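Long-range contacts in domain of Unknown Function with a Cystatin-Like Fold (Nostoc punctiforme, PDB 2RGQ), which is of unknown function but has a SnoaL-like domain of the NTF2 clan, a cystatin-like fold that in relatives often encloses a ligand-binding or catalytic pocket: residues S22-D27 with G68-S73; Q42-I47 with I125-S130; S89-V94 with G103-K108; K108-K113 with L120-I125. All coordinates share one frame; numbering follows the deposited sequence.

Contact 1: S22-D27 with G68-S73; sequences SLDKED and GKRHCS
Asp24 and His71 are joined by two hydrogen bonds, one from the ring and one from the backbone. His71 ND1 donates to Asp24 OD1 over 2.6 Å, entering the syn lone pair, with the oxygen close to the ring plane and the carboxylate turned only 29° from it. The second carboxylate oxygen takes the backbone bond, His71 N to Asp24 OD2 at 2.9 Å and nearly straight (173°), and also bonds Tyr90 OH of the second subunit. In the cystatin-like fold a long helix lies across a curved sheet; here the last turn of helix 6-25, closed by a Schellman motif at Glu26, meets the start of strand 69-80, outermost of the sheet within this chain. An alanine in place of Asp24 would probably leave His71 ND1 and His71 N without these acceptors and the imidazole freer to turn. The apolar part is a CH-pi contact: with CG anti to the backbone N (chi1 -178°), Leu23 reaches the strand, and its CD2 sits over the His71 ring, 4.0 Å from the centroid. Of two waters, one accepts from Lys69 N within bonding distance of Asp24 OD1, the other from Gly68 N near Asp24 O and Glu26 OE2.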
loop_
_atom_site.group_PDB
_atom_site.type_symbol
_atom_site.label_atom_id
_atom_site.label_comp_id
_atom_site.label_asym_id
_atom_site.label_seq_id
_atom_site.Cartn_x
_atom_site.Cartn_y
_atom_site.Cartn_z
ATOM N N SER B 22 14.643 0.256 -4.968
ATOM C CA SER B 22 15.986 0.144 -5.537
ATOM C C SER B 22 15.955 0.371 -7.053
ATOM O O SER B 22 16.840 1.037 -7.602
ATOM C CB SER B 22 16.620 -1.217 -5.199
ATOM O OG SER B 22 16.768 -1.375 -3.793
ATOM N N LEU B 23 14.926 -0.175 -7.707
ATOM C CA LEU B 23 14.747 0.010 -9.150
ATOM C C LEU B 23 14.541 1.479 -9.472
ATOM O O LEU B 23 15.172 2.028 -10.380
ATOM C CB LEU B 23 13.546 -0.814 -9.607
ATOM C CG LEU B 23 13.185 -0.823 -11.102
ATOM C CD1 LEU B 23 14.310 -1.377 -11.977
ATOM C CD2 LEU B 23 11.853 -1.627 -11.262
ATOM N N ASP B 24 13.691 2.141 -8.707
ATOM C CA ASP B 24 13.426 3.560 -8.960
ATOM C C ASP B 24 14.630 4.467 -8.724
ATOM O O ASP B 24 14.828 5.420 -9.498
ATOM C CB ASP B 24 12.222 4.064 -8.174
ATOM C CG ASP B 24 10.896 3.409 -8.610
ATOM O OD1 ASP B 24 10.700 3.011 -9.784
ATOM O OD2 ASP B 24 10.034 3.308 -7.774
ATOM N N LYS B 25 15.396 4.153 -7.677
ATOM C CA LYS B 25 16.649 4.851 -7.332
ATOM C C LYS B 25 17.834 4.435 -8.265
ATOM O O LYS B 25 18.869 5.082 -8.286
ATOM C CB LYS B 25 16.976 4.575 -5.849
ATOM C CG LYS B 25 18.090 5.440 -5.225
ATOM C CD LYS B 25 18.361 5.022 -3.778
ATOM N N GLU B 26 17.668 3.364 -9.029
ATOM C CA GLU B 26 18.668 2.778 -9.906
ATOM C C GLU B 26 19.870 2.278 -9.070
ATOM O O GLU B 26 21.010 2.366 -9.505
ATOM C CB GLU B 26 19.095 3.724 -11.046
ATOM C CG GLU B 26 17.915 4.403 -11.695
ATOM C CD GLU B 26 18.225 5.063 -13.018
ATOM O OE1 GLU B 26 19.339 4.888 -13.546
ATOM O OE2 GLU B 26 17.322 5.771 -13.530
ATOM N N ASP B 27 19.567 1.763 -7.872
ATOM C CA ASP B 27 20.523 1.235 -6.903
ATOM C C ASP B 27 20.621 -0.257 -7.159
ATOM O O ASP B 27 19.868 -1.073 -6.554
ATOM C CB ASP B 27 20.011 1.544 -5.477
ATOM C CG ASP B 27 20.931 1.039 -4.372
ATOM O OD1 ASP B 27 21.880 0.250 -4.589
ATOM O OD2 ASP B 27 20.663 1.419 -3.225
ATOM N N GLY B 68 12.474 6.532 -14.264
ATOM C CA GLY B 68 11.716 7.752 -14.048
ATOM C C GLY B 68 10.321 7.590 -13.502
ATOM O O GLY B 68 9.459 8.483 -13.725
ATOM N N LYS B 69 10.129 6.526 -12.690
ATOM C CA LYS B 69 8.846 6.164 -12.158
ATOM C C LYS B 69 8.839 6.003 -10.641
ATOM O O LYS B 69 9.860 6.144 -9.971
ATOM C CB LYS B 69 8.418 4.783 -12.705
ATOM C CG LYS B 69 8.547 4.518 -14.235
ATOM C CD LYS B 69 7.846 5.572 -15.120
ATOM C CE LYS B 69 7.732 5.143 -16.581
ATOM N NZ LYS B 69 7.300 6.284 -17.441
ATOM N N ARG B 70 7.637 5.764 -10.140
ATOM C CA ARG B 70 7.416 5.247 -8.805
ATOM C C ARG B 70 6.652 3.950 -9.028
ATOM O O ARG B 70 5.584 3.960 -9.619
ATOM C CB ARG B 70 6.619 6.181 -7.906
ATOM C CG ARG B 70 7.337 7.461 -7.427
ATOM C CD ARG B 70 8.584 7.145 -6.631
ATOM N NE ARG B 70 9.329 8.351 -6.312
ATOM C CZ ARG B 70 10.614 8.375 -5.960
ATOM N NH1 ARG B 70 11.338 7.260 -5.797
ATOM N NH2 ARG B 70 11.173 9.549 -5.722
ATOM N N HIS B 71 7.281 2.846 -8.666
ATOM C CA HIS B 71 6.688 1.510 -8.631
ATOM C C HIS B 71 6.174 1.225 -7.215
ATOM O O HIS B 71 6.949 1.204 -6.274
ATOM C CB HIS B 71 7.749 0.475 -8.986
ATOM C CG HIS B 71 8.169 0.488 -10.419
ATOM N ND1 HIS B 71 9.064 1.404 -10.919
ATOM C CD2 HIS B 71 7.841 -0.320 -11.461
ATOM C CE1 HIS B 71 9.261 1.164 -12.202
ATOM N NE2 HIS B 71 8.547 0.114 -12.553
ATOM N N CYS B 72 4.866 1.007 -7.061
ATOM C CA CYS B 72 4.237 0.814 -5.744
ATOM C C CYS B 72 3.617 -0.555 -5.627
ATOM O O CYS B 72 2.950 -1.004 -6.550
ATOM C CB CYS B 72 3.126 1.836 -5.504
ATOM S SG CYS B 72 3.579 3.529 -5.749
ATOM N N SER B 73 3.858 -1.180 -4.467
ATOM C CA SER B 73 3.333 -2.488 -4.118
ATOM C C SER B 73 2.092 -2.330 -3.232
ATOM O O SER B 73 2.088 -1.492 -2.320
ATOM C CB SER B 73 4.412 -3.300 -3.382
ATOM O OG SER B 73 3.954 -4.582 -3.000
HETATM O O HOH W 1 14.738 5.832 -12.414
HETATM O O HOH W 2 11.929 4.388 -11.883
#

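Contact 2: Q42-I47 with I125-S130; sequences QGFWGI and IEVDPS
Ile125 N donates to Gln42 O at 2.9 Å, a bond of strand 39-43 with strand 117-127, which run parallel in the mixed sheet of the cystatin-like fold. Gly43 CA makes a CA-H...O contact with Ile125 O, and Trp45 CH2 reaches Ile125 CB at 4.2 Å, approaching obliquely. In one of two modelled conformers, Val127 CG2 lies 3.9 Å from Phe44 CE2, at the edge of that ring and near its plane, and 4.1 Å from Trp45 CZ3 at the rim of the indole. Where the strands part, a water takes over: it donates to Ile125 O at 2.6 Å and accepts from Phe44 N and Val127 N. The rings are positioned by the type I turn from Gly43 to Gly46, which closes the hairpin of strands 39-43 and 46-49. A chi1 of 68° sets CG of Phe44 over its own backbone, and Trp45 CE3 lies over one face of Phe44. The indole also lies on Gly43 CA, where a CB would collide with Trp45 CH2. Leu131, Leu133 and Leu134 pack on Phe44. Direct backbone pairing thus gives way to a water-bridged, hydrophobic closure, in which the turn's aromatics meet the end of strand 117-127 chiefly by van der Waals contact.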
loop_
_atom_site.group_PDB
_atom_site.type_symbol
_atom_site.label_atom_id
_atom_site.label_comp_id
_atom_site.label_asym_id
_atom_site.label_seq_id
_atom_site.Cartn_x
_atom_site.Cartn_y
_atom_site.Cartn_z
ATOM N N GLN B 42 10.925 -12.992 -13.881
ATOM C CA GLN B 42 10.265 -13.287 -15.149
ATOM C C GLN B 42 9.139 -12.314 -15.423
ATOM O O GLN B 42 8.336 -12.061 -14.554
ATOM C CB GLN B 42 9.658 -14.685 -15.136
ATOM C CG GLN B 42 9.079 -15.142 -16.466
ATOM C CD GLN B 42 8.684 -16.596 -16.447
ATOM O OE1 GLN B 42 8.394 -17.174 -15.379
ATOM N NE2 GLN B 42 8.699 -17.214 -17.628
ATOM N N GLY B 43 9.053 -11.860 -16.672
ATOM C CA GLY B 43 7.938 -11.054 -17.175
ATOM C C GLY B 43 7.773 -11.382 -18.665
ATOM O O GLY B 43 8.439 -12.276 -19.179
ATOM N N PHE B 44 6.905 -10.664 -19.372
ATOM C CA PHE B 44 6.696 -10.907 -20.800
ATOM C C PHE B 44 8.000 -10.795 -21.592
ATOM O O PHE B 44 8.129 -11.427 -22.613
ATOM C CB PHE B 44 5.618 -9.956 -21.405
ATOM C CG PHE B 44 6.032 -8.502 -21.456
ATOM C CD1 PHE B 44 6.773 -8.005 -22.542
ATOM C CD2 PHE B 44 5.677 -7.634 -20.450
ATOM C CE1 PHE B 44 7.172 -6.675 -22.577
ATOM C CE2 PHE B 44 6.059 -6.307 -20.471
ATOM C CZ PHE B 44 6.825 -5.825 -21.546
ATOM N N TRP B 45 8.908 -9.932 -21.123
ATOM C CA TRP B 45 10.224 -9.657 -21.750
ATOM C C TRP B 45 11.264 -10.812 -21.687
ATOM O O TRP B 45 12.260 -10.805 -22.438
ATOM C CB TRP B 45 10.827 -8.365 -21.157
ATOM C CG TRP B 45 11.041 -8.461 -19.711
ATOM C CD1 TRP B 45 12.065 -9.108 -19.064
ATOM C CD2 TRP B 45 10.143 -8.017 -18.702
ATOM N NE1 TRP B 45 11.858 -9.058 -17.724
ATOM C CE2 TRP B 45 10.685 -8.400 -17.465
ATOM C CE3 TRP B 45 8.907 -7.356 -18.729
ATOM C CZ2 TRP B 45 10.057 -8.098 -16.252
ATOM C CZ3 TRP B 45 8.286 -7.047 -17.538
ATOM C CH2 TRP B 45 8.848 -7.427 -16.312
ATOM N N GLY B 46 11.055 -11.777 -20.789
ATOM C CA GLY B 46 11.954 -12.909 -20.611
ATOM C C GLY B 46 12.210 -13.166 -19.134
ATOM O O GLY B 46 11.485 -12.645 -18.256
ATOM N N ILE B 47 13.273 -13.933 -18.899
ATOM C CA ILE B 47 13.698 -14.399 -17.591
ATOM C C ILE B 47 15.151 -13.960 -17.368
ATOM O O ILE B 47 15.969 -14.043 -18.283
ATOM C CB ILE B 47 13.681 -15.944 -17.524
ATOM C CG1 ILE B 47 12.275 -16.504 -17.775
ATOM C CG2 ILE B 47 14.218 -16.420 -16.185
ATOM C CD1 ILE B 47 12.169 -18.018 -17.830
ATOM N N ILE B 125 6.088 -11.212 -12.921
ATOM C CA ILE B 125 5.311 -9.991 -13.139
ATOM C C ILE B 125 4.428 -10.204 -14.370
ATOM O O ILE B 125 4.938 -10.513 -15.449
ATOM C CB ILE B 125 6.237 -8.765 -13.322
ATOM C CG1 ILE B 125 7.175 -8.617 -12.113
ATOM C CG2 ILE B 125 5.388 -7.505 -13.531
ATOM C CD1 ILE B 125 8.097 -7.462 -12.109
ATOM N N GLU B 126 3.113 -10.046 -14.198
ATOM C CA GLU B 126 2.119 -10.241 -15.247
ATOM C C GLU B 126 1.574 -8.862 -15.525
ATOM O O GLU B 126 0.678 -8.393 -14.827
ATOM C CB GLU B 126 1.045 -11.226 -14.764
ATOM C CG GLU B 126 1.645 -12.587 -14.418
ATOM C CD GLU B 126 0.618 -13.655 -14.019
ATOM O OE1 GLU B 126 -0.579 -13.331 -13.793
ATOM O OE2 GLU B 126 1.024 -14.849 -13.921
ATOM N N VAL B 127 2.179 -8.204 -16.517
ATOM C CA VAL B 127 1.859 -6.829 -16.861
ATOM C C VAL B 127 0.473 -6.670 -17.486
ATOM O O VAL B 127 0.095 -7.456 -18.405
ATOM C CB VAL B 127 2.986 -6.251 -17.801
ATOM C CG1 VAL B 127 2.590 -4.907 -18.388
ATOM C CG2 VAL B 127 4.318 -6.155 -17.033
ATOM N N ASP B 128 -0.264 -5.655 -17.031
ATOM C CA ASP B 128 -1.558 -5.318 -17.596
ATOM C C ASP B 128 -1.390 -4.719 -19.013
ATOM O O ASP B 128 -0.383 -4.088 -19.291
ATOM C CB ASP B 128 -2.341 -4.408 -16.638
ATOM C CG ASP B 128 -2.794 -5.158 -15.398
ATOM O OD1 ASP B 128 -3.129 -6.362 -15.533
ATOM O OD2 ASP B 128 -2.869 -4.544 -14.301
ATOM N N PRO B 129 -2.386 -4.917 -19.900
ATOM C CA PRO B 129 -2.307 -4.498 -21.321
ATOM C C PRO B 129 -2.079 -2.998 -21.577
ATOM O O PRO B 129 -1.738 -2.608 -22.688
ATOM C CB PRO B 129 -3.652 -4.957 -21.906
ATOM C CG PRO B 129 -4.385 -5.662 -20.860
ATOM C CD PRO B 129 -3.672 -5.574 -19.584
ATOM N N SER B 130 -2.250 -2.161 -20.560
ATOM C CA SER B 130 -2.049 -0.727 -20.712
ATOM C C SER B 130 -0.632 -0.295 -21.013
ATOM O O SER B 130 -0.458 0.805 -21.505
ATOM C CB SER B 130 -2.496 0.013 -19.455
ATOM O OG SER B 130 -1.741 -0.370 -18.331
HETATM O O HOH W 3 4.462 -9.717 -17.890
#

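Contact 3: S89-V94 with G103-K108; sequences SYLTVV and GSAFVK
Leu91 packs its CB against Val107 CG2 at 3.9 Å and Ala105 CB at 4.2 Å, in the close-set middle of two antiparallel strands. Their axes come within 4.6 Å of each other. Leu91 and Ala105 form a hydrogen-bonded pair, Leu91 N to Ala105 O at 2.9 Å and Ala105 N to Leu91 O at 2.8 Å; Ser89 with Val107 repeats the pattern. The side chains of Ser89, Leu91, Val93, Ala105 and Val107 share one face of the sheet, and on it His71 packs against Leu91 and Val93.

The opposite face carries Tyr90, Thr92, Ser104 and Phe106. Here CG of Phe106 stands anti to the backbone N (chi1 171°), and its ring meets that of Tyr90 edge to edge, Tyr90 CE1 to Phe106 CD1 at 4.0 Å, each atom near the plane of the other ring. This face is covered by the third subunit, whose Arg70 packs on Phe106 and whose His71 packs on Tyr90. The partner of Ser104 OG is instead Asp128 of its own chain.

Pairing is looser at one end, where Gly103 N to Val93 O is weak at 3.3 Å, although Val93 N to Gly103 O is short. At the other end a water lies 2.9 Å from Ser89 OG and within bonding distance of Val107 O. These strands form a beta hairpin within the curved sheet of the cystatin-like fold, one face packed within the subunit and the other used in subunit association.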
loop_
_atom_site.group_PDB
_atom_site.type_symbol
_atom_site.label_atom_id
_atom_site.label_comp_id
_atom_site.label_asym_id
_atom_site.label_seq_id
_atom_site.Cartn_x
_atom_site.Cartn_y
_atom_site.Cartn_z
ATOM N N SER B 89 0.575 -9.925 -5.112
ATOM C CA SER B 89 0.437 -8.516 -4.842
ATOM C C SER B 89 0.171 -7.787 -6.147
ATOM O O SER B 89 0.223 -8.396 -7.217
ATOM C CB SER B 89 1.703 -7.971 -4.198
ATOM O OG SER B 89 2.813 -7.932 -5.101
ATOM N N TYR B 90 -0.098 -6.491 -6.024
ATOM C CA TYR B 90 -0.237 -5.642 -7.166
ATOM C C TYR B 90 0.923 -4.704 -7.271
ATOM O O TYR B 90 1.463 -4.313 -6.270
ATOM C CB TYR B 90 -1.483 -4.777 -7.056
ATOM C CG TYR B 90 -2.799 -5.463 -7.312
ATOM C CD1 TYR B 90 -2.885 -6.756 -7.834
ATOM C CD2 TYR B 90 -3.971 -4.754 -7.122
ATOM C CE1 TYR B 90 -4.106 -7.310 -8.157
ATOM C CE2 TYR B 90 -5.195 -5.302 -7.450
ATOM C CZ TYR B 90 -5.255 -6.583 -7.942
ATOM O OH TYR B 90 -6.442 -7.159 -8.263
ATOM N N LEU B 91 1.198 -4.306 -8.512
ATOM C CA LEU B 91 2.202 -3.326 -8.848
ATOM C C LEU B 91 1.483 -2.270 -9.647
ATOM O O LEU B 91 0.743 -2.598 -10.596
ATOM C CB LEU B 91 3.329 -3.930 -9.673
ATOM C CG LEU B 91 4.465 -3.016 -10.162
ATOM C CD1 LEU B 91 5.144 -2.371 -8.990
ATOM C CD2 LEU B 91 5.455 -3.816 -11.034
ATOM N N THR B 92 1.584 -1.017 -9.202
ATOM C CA THR B 92 1.091 0.119 -9.978
ATOM C C THR B 92 2.262 1.072 -10.204
ATOM O O THR B 92 3.083 1.275 -9.300
ATOM C CB THR B 92 -0.101 0.810 -9.303
ATOM O OG1 THR B 92 0.226 1.081 -7.929
ATOM C CG2 THR B 92 -1.334 -0.123 -9.368
ATOM N N VAL B 93 2.363 1.647 -11.404
ATOM C CA VAL B 93 3.489 2.463 -11.783
ATOM C C VAL B 93 2.975 3.827 -12.245
ATOM O O VAL B 93 2.025 3.916 -13.044
ATOM C CB VAL B 93 4.319 1.768 -12.901
ATOM C CG1 VAL B 93 5.667 2.519 -13.154
ATOM C CG2 VAL B 93 4.566 0.271 -12.585
ATOM N N VAL B 94 3.620 4.883 -11.772
ATOM C CA VAL B 94 3.290 6.251 -12.134
ATOM C C VAL B 94 4.578 6.976 -12.487
ATOM O O VAL B 94 5.664 6.532 -12.093
ATOM C CB VAL B 94 2.533 7.011 -10.994
ATOM C CG1 VAL B 94 1.303 6.216 -10.589
ATOM C CG2 VAL B 94 3.414 7.296 -9.795
ATOM N N GLY B 103 1.577 2.129 -15.825
ATOM C CA GLY B 103 1.133 0.766 -16.000
ATOM C C GLY B 103 0.817 0.119 -14.686
ATOM O O GLY B 103 0.807 0.780 -13.627
ATOM N N SER B 104 0.523 -1.172 -14.771
ATOM C CA SER B 104 0.162 -1.976 -13.605
ATOM C C SER B 104 0.447 -3.436 -13.873
ATOM O O SER B 104 0.619 -3.841 -15.011
ATOM C CB SER B 104 -1.309 -1.790 -13.207
ATOM O OG SER B 104 -2.246 -2.181 -14.223
ATOM N N ALA B 105 0.453 -4.236 -12.826
ATOM C CA ALA B 105 0.730 -5.648 -12.963
ATOM C C ALA B 105 0.285 -6.423 -11.761
ATOM O O ALA B 105 0.088 -5.845 -10.678
ATOM C CB ALA B 105 2.235 -5.892 -13.203
ATOM N N PHE B 106 0.078 -7.711 -11.990
ATOM C CA PHE B 106 -0.175 -8.652 -10.922
ATOM C C PHE B 106 1.197 -9.327 -10.730
ATOM O O PHE B 106 1.839 -9.643 -11.696
ATOM C CB PHE B 106 -1.244 -9.649 -11.308
ATOM C CG PHE B 106 -1.385 -10.775 -10.335
ATOM C CD1 PHE B 106 -2.051 -10.589 -9.155
ATOM C CD2 PHE B 106 -0.820 -12.021 -10.605
ATOM C CE1 PHE B 106 -2.175 -11.634 -8.241
ATOM C CE2 PHE B 106 -0.934 -13.061 -9.670
ATOM C CZ PHE B 106 -1.630 -12.842 -8.496
ATOM N N VAL B 107 1.621 -9.509 -9.495
ATOM C CA VAL B 107 2.928 -10.074 -9.189
ATOM C C VAL B 107 2.817 -11.291 -8.295
ATOM O O VAL B 107 2.157 -11.251 -7.262
ATOM C CB VAL B 107 3.854 -8.998 -8.545
ATOM C CG1 VAL B 107 5.259 -9.539 -8.299
ATOM C CG2 VAL B 107 3.954 -7.767 -9.412
ATOM N N LYS B 108 3.506 -12.387 -8.683
ATOM C CA LYS B 108 3.544 -13.587 -7.873
ATOM C C LYS B 108 5.006 -13.853 -7.489
ATOM O O LYS B 108 5.851 -13.979 -8.365
ATOM C CB LYS B 108 2.977 -14.798 -8.613
ATOM C CG LYS B 108 2.783 -15.977 -7.670
ATOM C CD LYS B 108 2.576 -17.333 -8.367
ATOM C CE LYS B 108 3.002 -18.452 -7.387
ATOM N NZ LYS B 108 4.487 -18.382 -7.038
HETATM O O HOH W 4 3.963 -10.606 -4.874
#

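Contact 4: K108-K113 with L120-I125; sequences KDQVRK and LILRQI
Gln110 O is gripped by two successive backbone donors, Ile121 N at 2.8 Å and Leu122 N at 3.2 Å. This is a classic beta bulge: two residues, Ile121 and Leu122, stand opposite the single Gln110, and the register shifts by one before Val111 pairs with Leu120. Before the bulge the antiparallel ladder is regular, with Gln110 N bonded to Leu122 O and Lys108 exchanging two bonds with Gln124. A water accepts from Lys108 NZ and lies within bonding distance of Gln124 OE1, while Gln124 NE2 bonds Gln42 OE1.

On the face shared by Asp109, Val111, Leu120 and Arg123, a side-on salt bridge joins Asp109 and Arg123. The chain of Arg123 bends at chi3 (-88°), which places NE beside the carboxylate. Arg123 NE donates to the syn lone pair of Asp109 OD1 at 2.8 Å, and Arg123 NH2 to Asp109 OD2 at 3.0 Å. The two planes are only 7° apart. Leu120 CD2 packs 3.6 Å from Asp109 OD1 and touches Val111 CG1. A leucine in place of Arg123 would probably leave the buried carboxylate of Asp109 without its cationic mate, and Glu20, the second partner of Arg123, likewise.

The bulged Ile121 lays CD1 over one face of the Arg112 guanidinium, toward its rim. A guanidinium held between two acids, with Phe19 in cation-pi contact, would probably have its rotation fixed against helix 6-25.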
loop_
_atom_site.group_PDB
_atom_site.type_symbol
_atom_site.label_atom_id
_atom_site.label_comp_id
_atom_site.label_asym_id
_atom_site.label_seq_id
_atom_site.Cartn_x
_atom_site.Cartn_y
_atom_site.Cartn_z
ATOM N N LYS B 108 3.506 -12.387 -8.683
ATOM C CA LYS B 108 3.544 -13.587 -7.873
ATOM C C LYS B 108 5.006 -13.853 -7.489
ATOM O O LYS B 108 5.851 -13.979 -8.365
ATOM C CB LYS B 108 2.977 -14.798 -8.613
ATOM C CG LYS B 108 2.783 -15.977 -7.670
ATOM C CD LYS B 108 2.576 -17.333 -8.367
ATOM C CE LYS B 108 3.002 -18.452 -7.387
ATOM N NZ LYS B 108 4.487 -18.382 -7.038
ATOM N N ASP B 109 5.266 -13.972 -6.193
ATOM C CA ASP B 109 6.623 -14.196 -5.653
ATOM C C ASP B 109 6.735 -15.509 -4.902
ATOM O O ASP B 109 5.831 -15.886 -4.170
ATOM C CB ASP B 109 7.032 -13.060 -4.703
ATOM C CG ASP B 109 7.123 -11.718 -5.396
ATOM O OD1 ASP B 109 7.850 -11.672 -6.411
ATOM O OD2 ASP B 109 6.549 -10.701 -4.893
ATOM N N GLN B 110 7.798 -16.266 -5.168
ATOM C CA GLN B 110 8.139 -17.427 -4.354
ATOM C C GLN B 110 9.342 -16.921 -3.565
ATOM O O GLN B 110 10.321 -16.401 -4.179
ATOM C CB GLN B 110 8.548 -18.618 -5.194
ATOM C CG GLN B 110 7.475 -19.149 -6.113
ATOM C CD GLN B 110 7.977 -20.279 -6.980
ATOM O OE1 GLN B 110 9.144 -20.681 -6.893
ATOM N NE2 GLN B 110 7.097 -20.806 -7.836
ATOM N N VAL B 111 9.297 -17.052 -2.239
ATOM C CA VAL B 111 10.339 -16.547 -1.375
ATOM C C VAL B 111 10.847 -17.689 -0.482
ATOM O O VAL B 111 10.156 -18.686 -0.302
ATOM C CB VAL B 111 9.915 -15.369 -0.513
ATOM C CG1 VAL B 111 9.572 -14.116 -1.426
ATOM C CG2 VAL B 111 8.779 -15.783 0.473
ATOM N N ARG B 112 12.073 -17.545 -0.022
ATOM C CA ARG B 112 12.714 -18.567 0.809
ATOM C C ARG B 112 13.597 -17.935 1.856
ATOM O O ARG B 112 14.259 -16.912 1.598
ATOM C CB ARG B 112 13.528 -19.492 -0.071
ATOM C CG ARG B 112 14.168 -20.719 0.620
ATOM C CD ARG B 112 14.928 -21.550 -0.388
ATOM N NE ARG B 112 14.042 -22.032 -1.463
ATOM C CZ ARG B 112 14.421 -22.406 -2.687
ATOM N NH1 ARG B 112 15.664 -22.410 -3.028
ATOM N NH2 ARG B 112 13.549 -22.828 -3.562
ATOM N N LYS B 113 13.606 -18.557 3.035
ATOM C CA LYS B 113 14.486 -18.126 4.127
ATOM C C LYS B 113 15.770 -18.931 3.967
ATOM O O LYS B 113 15.748 -20.152 4.045
ATOM C CB LYS B 113 13.840 -18.361 5.460
ATOM C CG LYS B 113 14.660 -17.925 6.628
ATOM C CD LYS B 113 13.928 -18.077 7.934
ATOM C CE LYS B 113 12.884 -17.002 8.130
ATOM N NZ LYS B 113 11.933 -17.392 9.252
ATOM N N LEU B 120 13.923 -13.370 -2.531
ATOM C CA LEU B 120 13.170 -13.734 -3.714
ATOM C C LEU B 120 13.812 -14.927 -4.456
ATOM O O LEU B 120 15.002 -14.873 -4.863
ATOM C CB LEU B 120 13.108 -12.529 -4.681
ATOM C CG LEU B 120 12.269 -11.315 -4.258
ATOM C CD1 LEU B 120 12.549 -10.150 -5.211
ATOM C CD2 LEU B 120 10.782 -11.638 -4.251
ATOM N N ILE B 121 13.048 -16.008 -4.631
ATOM C CA ILE B 121 13.472 -17.138 -5.477
ATOM C C ILE B 121 12.971 -16.936 -6.906
ATOM O O ILE B 121 13.680 -17.209 -7.889
ATOM C CB ILE B 121 12.928 -18.499 -4.959
ATOM C CG1 ILE B 121 13.476 -18.774 -3.537
ATOM C CG2 ILE B 121 13.225 -19.650 -5.985
ATOM C CD1 ILE B 121 15.016 -18.842 -3.432
ATOM N N LEU B 122 11.710 -16.537 -7.024
ATOM C CA LEU B 122 11.124 -16.290 -8.309
ATOM C C LEU B 122 10.085 -15.234 -8.210
ATOM O O LEU B 122 9.096 -15.395 -7.499
ATOM C CB LEU B 122 10.470 -17.549 -8.886
ATOM C CG LEU B 122 9.734 -17.386 -10.220
ATOM C CD1 LEU B 122 10.655 -16.852 -11.310
ATOM C CD2 LEU B 122 9.188 -18.715 -10.627
ATOM N N ARG B 123 10.292 -14.147 -8.937
ATOM C CA ARG B 123 9.292 -13.088 -9.055
ATOM C C ARG B 123 8.780 -13.107 -10.486
ATOM O O ARG B 123 9.571 -12.988 -11.434
ATOM C CB ARG B 123 9.876 -11.731 -8.653
ATOM C CG ARG B 123 8.975 -10.581 -9.091
ATOM C CD ARG B 123 9.362 -9.274 -8.503
ATOM N NE ARG B 123 8.691 -9.137 -7.213
ATOM C CZ ARG B 123 8.243 -7.994 -6.709
ATOM N NH1 ARG B 123 8.416 -6.826 -7.307
ATOM N NH2 ARG B 123 7.598 -8.022 -5.563
ATOM N N GLN B 124 7.456 -13.278 -10.632
ATOM C CA GLN B 124 6.762 -13.294 -11.918
ATOM C C GLN B 124 5.831 -12.098 -11.972
ATOM O O GLN B 124 4.939 -11.962 -11.121
ATOM C CB GLN B 124 5.970 -14.582 -12.105
ATOM C CG GLN B 124 6.894 -15.777 -12.361
ATOM C CD GLN B 124 6.152 -17.077 -12.400
ATOM O OE1 GLN B 124 5.502 -17.414 -11.432
ATOM N NE2 GLN B 124 6.320 -17.852 -13.455
ATOM N N ILE B 125 6.088 -11.212 -12.921
ATOM C CA ILE B 125 5.311 -9.991 -13.139
ATOM C C ILE B 125 4.428 -10.204 -14.370
ATOM O O ILE B 125 4.938 -10.513 -15.449
ATOM C CB ILE B 125 6.237 -8.765 -13.322
ATOM C CG1 ILE B 125 7.175 -8.617 -12.113
ATOM C CG2 ILE B 125 5.388 -7.505 -13.531
ATOM C CD1 ILE B 125 8.097 -7.462 -12.109
HETATM O O HOH W 5 6.220 -16.878 -8.633
#

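How the contacts relate
All four contacts reach one mixed sheet, but at different depths. Contacts 1 and 3 are buried, contact 4 is partly so, and contact 2 lies at the surface. Contact 1 brings the helix to strand 69-80, whose neighbour, strand 84-95, belongs to contact 3 and is tied to it by backbone bonds of Cys72 with Thr92 and Arg70 with Val94. Contacts 3 and 4 share Lys108 and strand 101-114; contacts 4 and 2 share Ile125 and strand 117-127. Contacts 1 and 4, whose centres are about 18 Å apart, each hold a buried polar pair, His-carboxylate in one and ionic in the other. Contact 3 relies on ladder bonds, whereas contact 2 has one such bond, a water and aromatic rings.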